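Local coordinates for high-potential iron-sulfur protein isozyme 2 (Ectothiorhodospira shaposhnikovii, PDB 1HPI) that carries electrons through a high-potential [4Fe-4S] cluster, serving anaerobic electron transport in photosynthetic purple bacteria, at residues E2-S5 with E6-A10. Residues are numbered along the deposited sequence; the frame is centred on the assembly and turned at random.
Sequences ERLS and EDDPA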
loop_
_atom_site.group_PDB
_atom_site.type_symbol
_atom_site.label_atom_id
_atom_site.label_comp_id
_atom_site.label_asym_id
_atom_site.label_seq_id
_atom_site.Cartn_x
_atom_site.Cartn_y
_atom_site.Cartn_z
ATOM N N GLU A 2 -0.019 13.519 -3.855
ATOM C CA GLU A 2 -0.717 13.658 -2.587
ATOM C C GLU A 2 -1.060 12.290 -2.026
ATOM O O GLU A 2 -0.996 11.283 -2.725
ATOM C CB GLU A 2 -1.978 14.536 -2.706
ATOM C CG GLU A 2 -3.013 13.872 -3.629
ATOM C CD GLU A 2 -4.300 14.624 -3.796
ATOM O OE1 GLU A 2 -4.338 15.728 -3.095
ATOM O OE2 GLU A 2 -5.200 14.239 -4.520
ATOM N N ARG A 3 -1.436 12.255 -0.755
ATOM C CA ARG A 3 -1.775 10.987 -0.139
ATOM C C ARG A 3 -2.998 10.320 -0.754
ATOM O O ARG A 3 -4.013 10.968 -1.002
ATOM C CB ARG A 3 -2.010 11.168 1.366
ATOM C CG ARG A 3 -0.748 11.482 2.178
ATOM C CD ARG A 3 -0.982 11.407 3.684
ATOM N NE ARG A 3 -1.865 12.496 4.056
ATOM C CZ ARG A 3 -3.047 12.343 4.635
ATOM N NH1 ARG A 3 -3.517 11.139 4.949
ATOM N NH2 ARG A 3 -3.762 13.431 4.912
ATOM N N LEU A 4 -2.918 9.010 -0.987
ATOM C CA LEU A 4 -4.043 8.257 -1.533
ATOM C C LEU A 4 -5.138 8.159 -0.465
ATOM O O LEU A 4 -4.845 8.046 0.727
ATOM C CB LEU A 4 -3.544 6.807 -1.727
ATOM C CG LEU A 4 -4.562 5.811 -2.285
ATOM C CD1 LEU A 4 -5.024 6.241 -3.676
ATOM C CD2 LEU A 4 -3.911 4.433 -2.350
ATOM N N SER A 5 -6.404 8.170 -0.861
ATOM C CA SER A 5 -7.492 8.040 0.090
ATOM C C SER A 5 -8.039 6.613 -0.014
ATOM O O SER A 5 -8.078 6.040 -1.092
ATOM C CB SER A 5 -8.609 9.032 -0.214
ATOM O OG SER A 5 -9.784 8.654 0.480
ATOM N N GLU A 6 -8.473 6.003 1.082
ATOM C CA GLU A 6 -9.009 4.654 1.015
ATOM C C GLU A 6 -10.275 4.570 0.185
ATOM O O GLU A 6 -10.633 3.501 -0.296
ATOM C CB GLU A 6 -9.265 4.090 2.421
ATOM C CG GLU A 6 -7.989 3.553 3.077
ATOM C CD GLU A 6 -8.351 2.984 4.410
ATOM O OE1 GLU A 6 -9.483 3.043 4.846
ATOM O OE2 GLU A 6 -7.352 2.433 5.040
ATOM N N ASP A 7 -10.968 5.688 0.011
ATOM C CA ASP A 7 -12.168 5.609 -0.793
ATOM C C ASP A 7 -11.922 6.038 -2.210
ATOM O O ASP A 7 -12.871 6.174 -2.971
ATOM C CB ASP A 7 -13.398 6.389 -0.335
ATOM C CG ASP A 7 -13.435 6.591 1.128
ATOM O OD1 ASP A 7 -13.637 5.477 1.800
ATOM O OD2 ASP A 7 -13.221 7.672 1.629
ATOM N N ASP A 8 -10.676 6.269 -2.571
ATOM C CA ASP A 8 -10.491 6.645 -3.942
ATOM C C ASP A 8 -10.808 5.374 -4.720
ATOM O O ASP A 8 -10.471 4.277 -4.291
ATOM C CB ASP A 8 -9.032 7.009 -4.185
ATOM C CG ASP A 8 -8.759 7.716 -5.485
ATOM O OD1 ASP A 8 -8.566 6.894 -6.487
ATOM O OD2 ASP A 8 -8.722 8.930 -5.587
ATOM N N PRO A 9 -11.451 5.495 -5.863
ATOM C CA PRO A 9 -11.779 4.324 -6.643
ATOM C C PRO A 9 -10.569 3.444 -6.962
ATOM O O PRO A 9 -10.692 2.221 -6.950
ATOM C CB PRO A 9 -12.517 4.818 -7.885
ATOM C CG PRO A 9 -12.804 6.295 -7.665
ATOM C CD PRO A 9 -11.957 6.742 -6.489
ATOM N N ALA A 10 -9.407 4.058 -7.224
ATOM C CA ALA A 10 -8.195 3.311 -7.519
ATOM C C ALA A 10 -7.813 2.441 -6.323
ATOM O O ALA A 10 -7.366 1.297 -6.456
ATOM C CB ALA A 10 -7.061 4.260 -7.873
#
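S5 and D8 close a type I beta turn, with the amide of D8 donating to the carbonyl of S5 (D8 N to S5 O, 3.0 Å). The turn bends the chain from strand 2-3, which pairs in parallel with strand 57-60, into helix 9-13. S5 adds a second bond to the same turn. With OG anti to the backbone nitrogen (chi1 164°), the hydroxyl lies beside the carbonyl carbon of S5, on the side where the chain continues to D7, and S5 OG accepts from D7 N at 3.2 Å. This is an ST turn, in which a serine hydroxyl takes the N-H two residues on. Putting an alanine here removes the hydroxyl, which would probably leave the D7 amide without this acceptor and the turn less firmly fixed. D8 then acts as the N-cap: D8 OD1 accepts from A10 N at 3.0 Å, on the anti side of the carboxylate and 18° out of its plane, which gives the N-H of A10, in the first turn and without a helical carbonyl four residues back, an acceptor. The CB of D8 also touches the CD1 methyl of L4 at 4.1 Å, the two side chains crossing at about a right angle. L4, just before the turn, is the buried residue of this surface contact; it packs on Y16, F54 and V59, its side chain about 6 Å from the iron-sulfur cluster. The bond to CB of E6 points away from residues 2-5, though CB still rests against the S5 carbonyl carbon; OE2 accepts from the backbone amide of H18.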